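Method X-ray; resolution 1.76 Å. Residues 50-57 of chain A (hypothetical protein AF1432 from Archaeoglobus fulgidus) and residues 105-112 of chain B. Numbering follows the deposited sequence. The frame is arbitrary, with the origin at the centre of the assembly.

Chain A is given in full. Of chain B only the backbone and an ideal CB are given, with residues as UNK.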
# COMPACT_ATOMS: atom_id res chain seq x y z
N ALA A 50 8.27 11.40 -12.46
CA ALA A 50 8.96 11.69 -13.73
C ALA A 50 7.92 12.01 -14.80
O ALA A 50 8.12 12.92 -15.62
CB ALA A 50 9.84 10.54 -14.14
N PHE A 51 6.81 11.28 -14.78
CA PHE A 51 5.68 11.49 -15.69
C PHE A 51 5.18 12.92 -15.46
O PHE A 51 5.04 13.72 -16.39
CB PHE A 51 4.58 10.50 -15.35
CG PHE A 51 3.35 10.63 -16.19
CD1 PHE A 51 3.32 10.10 -17.48
CD2 PHE A 51 2.22 11.25 -15.68
CE1 PHE A 51 2.15 10.20 -18.26
CE2 PHE A 51 1.05 11.36 -16.44
CZ PHE A 51 1.04 10.81 -17.75
N ILE A 52 4.95 13.28 -14.19
CA ILE A 52 4.50 14.62 -13.86
C ILE A 52 5.48 15.71 -14.31
O ILE A 52 5.06 16.75 -14.86
CB ILE A 52 4.27 14.77 -12.34
CG1 ILE A 52 3.03 13.96 -11.92
CG2 ILE A 52 4.03 16.24 -11.98
CD1 ILE A 52 2.90 13.80 -10.38
N LEU A 53 6.77 15.50 -14.07
CA LEU A 53 7.79 16.49 -14.46
C LEU A 53 7.77 16.75 -15.96
O LEU A 53 7.87 17.90 -16.40
CB LEU A 53 9.19 16.05 -14.06
CG LEU A 53 9.48 16.05 -12.54
CD1 LEU A 53 10.88 15.58 -12.27
CD2 LEU A 53 9.26 17.43 -11.98
N ALA A 54 7.64 15.68 -16.74
CA ALA A 54 7.61 15.83 -18.20
C ALA A 54 6.38 16.60 -18.61
O ALA A 54 6.48 17.56 -19.36
CB ALA A 54 7.63 14.45 -18.86
N LEU A 55 5.21 16.22 -18.13
CA LEU A 55 4.01 16.93 -18.52
C LEU A 55 4.05 18.41 -18.16
O LEU A 55 3.73 19.28 -18.99
CB LEU A 55 2.78 16.28 -17.90
CG LEU A 55 2.33 14.94 -18.49
CD1 LEU A 55 0.98 14.56 -17.88
CD2 LEU A 55 2.20 15.03 -20.02
N LYS A 56 4.43 18.69 -16.91
CA LYS A 56 4.51 20.06 -16.43
C LYS A 56 5.60 20.85 -17.15
O LYS A 56 5.63 22.07 -17.09
CB LYS A 56 4.77 20.08 -14.91
CG LYS A 56 3.56 19.67 -14.07
CD LYS A 56 2.58 20.82 -13.91
CE LYS A 56 1.18 20.32 -13.60
NZ LYS A 56 0.23 21.42 -13.30
N SER A 57 6.52 20.16 -17.81
CA SER A 57 7.59 20.81 -18.55
C SER A 57 7.16 21.02 -20.00
O SER A 57 7.98 21.34 -20.85
CB SER A 57 8.86 19.97 -18.53
OG SER A 57 9.43 19.94 -17.24
N UNK B 105 -7.99 15.07 -10.27
CA UNK B 105 -8.50 16.41 -10.56
C UNK B 105 -7.40 17.42 -10.95
O UNK B 105 -7.61 18.30 -11.79
CB UNK B 105 -9.26 16.93 -9.34
N UNK B 106 -6.22 17.28 -10.35
CA UNK B 106 -5.13 18.20 -10.66
C UNK B 106 -4.74 18.16 -12.14
O UNK B 106 -4.14 19.11 -12.65
CB UNK B 106 -3.91 17.87 -9.79
N UNK B 107 -5.05 17.07 -12.83
CA UNK B 107 -4.70 16.96 -14.24
C UNK B 107 -5.65 17.78 -15.08
O UNK B 107 -6.87 17.75 -14.87
CB UNK B 107 -4.72 15.50 -14.69
N UNK B 108 -5.09 18.53 -16.03
CA UNK B 108 -5.92 19.34 -16.91
C UNK B 108 -6.70 18.34 -17.75
O UNK B 108 -7.93 18.38 -17.80
CB UNK B 108 -5.10 20.30 -17.77
N UNK B 109 -5.97 17.42 -18.38
CA UNK B 109 -6.57 16.37 -19.19
C UNK B 109 -5.83 15.07 -18.89
O UNK B 109 -4.60 15.03 -18.91
CB UNK B 109 -6.52 16.71 -20.68
N UNK B 110 -6.58 14.01 -18.60
CA UNK B 110 -5.94 12.72 -18.31
C UNK B 110 -5.79 11.89 -19.59
O UNK B 110 -6.67 11.89 -20.45
CB UNK B 110 -6.75 11.94 -17.27
N UNK B 111 -4.65 11.20 -19.72
CA UNK B 111 -4.35 10.36 -20.89
C UNK B 111 -5.30 9.17 -21.05
O UNK B 111 -5.98 8.75 -20.11
CB UNK B 111 -2.91 9.84 -20.79
N UNK B 112 -5.31 8.66 -22.28
CA UNK B 112 -6.13 7.53 -22.73
C UNK B 112 -5.82 6.20 -22.06
O UNK B 112 -6.51 5.77 -21.13
CB UNK B 112 -5.97 7.36 -24.24

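The helix that carries Phe51(A), Ile52(A) and Leu55(A) offers chain B a phenyl ring and two aliphatic side chains, and Lys56(A), which follows them, adds an ammonium group. Chain B passes as a loop, without regular helix or strand, whose backbone stays well back: the closest pair of CA atoms, Ile52(A) CA and that of position 107, lies 9.5 Å apart. Side chains must therefore span the gap.

Position 105 is out of reach of the helix, and nothing in chain A restricts it; small or polar residues would do. It is Ser105(B), whose hydroxyl is hydrogen-bonded elsewhere in the structure.

At position 106 the CA-to-CB bond points toward chain A, yet no atom of the helix stretch comes within 5.5 Å of the ideal CB. A short side chain would leave the space empty; a long apolar one, such as methionine, phenylalanine or tryptophan, could cross toward Ile52(A), and a long polar chain is not excluded. The deposited residue is Trp106(B). With chi1 at 62° (p), its indole extends toward the helix, and CH2, at the far end of the six-membered ring, lies 3.8 Å from Ile52(A) CG1. Its covered area, 67 Å², is the largest of any residue in the two stretches.

Position 107 sets off sideways, with phi/psi of -77/135, an extended conformation. Ahead lie the ring of Phe51(A) and the CD1 methyl of Leu55(A), so the place favours an apolar chain that is long and flexible enough to bend inward; leucine might reach part of the way. Met107(B) meets this need. Its terminal methyl CE lies 4.1 Å from Phe51(A) CE2, at the edge of the ring, and 4.0 Å from Leu55(A) CD1, so one methyl group packs against both residues.

Position 108 points toward chain A, where the Lys56(A) ammonium extends. An acidic residue would suit the charge, glutamate reaching farther than aspartate, though glutamine or another polar residue could also be accommodated. It is Glu108(B): OE1 stands 4.3 Å from Lys56(A) NZ, too far for a salt bridge but near enough for the opposite charges to attract.

Positions 109 and 110 make no contact. The first is out of reach and extended (-138/130), tolerant of many residues, and is Ser109(B). The second leaves sideways into space that chain A does not fill, which suits a polar or charged chain; Lys110(B) leads its end away from the helix.

Position 111 points toward Phe51(A), with its ideal CB 5.1 Å from Phe51(A) CZ. A compact apolar group such as proline or valine would fit, and phi/psi of -64/160 is well suited to proline's fixed ring. Pro111(B) places CG 4.0 Å from Phe51(A) CZ, also at the ring edge.

Position 112 is beyond reach again, and chain A sets no preference there. Asp112(B) touches a crystal neighbour. No hydrogen bond joins the stretches; apolar packing dominates their contact.

Chain B, residues 105-112: SWMESKPD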
# COMPACT_ATOMS: atom_id res chain seq x y z
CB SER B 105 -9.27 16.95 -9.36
OG SER B 105 -8.46 16.99 -8.20
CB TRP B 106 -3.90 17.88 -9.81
CG TRP B 106 -3.35 16.53 -10.06
CD1 TRP B 106 -3.75 15.36 -9.47
CD2 TRP B 106 -2.36 16.17 -11.03
NE1 TRP B 106 -3.06 14.30 -10.02
CE2 TRP B 106 -2.20 14.77 -10.98
CE3 TRP B 106 -1.59 16.90 -11.95
CZ2 TRP B 106 -1.31 14.08 -11.80
CZ3 TRP B 106 -0.69 16.22 -12.78
CH2 TRP B 106 -0.56 14.82 -12.70
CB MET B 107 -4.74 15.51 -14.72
CG MET B 107 -3.66 14.65 -14.14
SD MET B 107 -3.61 13.03 -14.93
CE MET B 107 -2.48 13.36 -16.29
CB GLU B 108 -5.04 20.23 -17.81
CG GLU B 108 -4.34 21.36 -17.05
CD GLU B 108 -2.91 21.02 -16.64
OE1 GLU B 108 -2.68 19.95 -16.03
OE2 GLU B 108 -2.00 21.84 -16.93
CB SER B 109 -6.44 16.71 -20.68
OG SER B 109 -5.07 16.85 -21.04
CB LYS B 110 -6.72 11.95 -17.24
CG LYS B 110 -8.23 12.02 -17.32
CD LYS B 110 -8.84 11.72 -15.95
CE LYS B 110 -10.34 11.91 -15.93
NZ LYS B 110 -10.91 11.77 -14.55
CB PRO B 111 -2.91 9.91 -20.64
CG PRO B 111 -2.34 11.05 -19.87
CD PRO B 111 -3.45 11.33 -18.88
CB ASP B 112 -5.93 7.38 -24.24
CG ASP B 112 -4.46 7.51 -24.65
OD1 ASP B 112 -4.12 8.46 -25.40
OD2 ASP B 112 -3.63 6.66 -24.21
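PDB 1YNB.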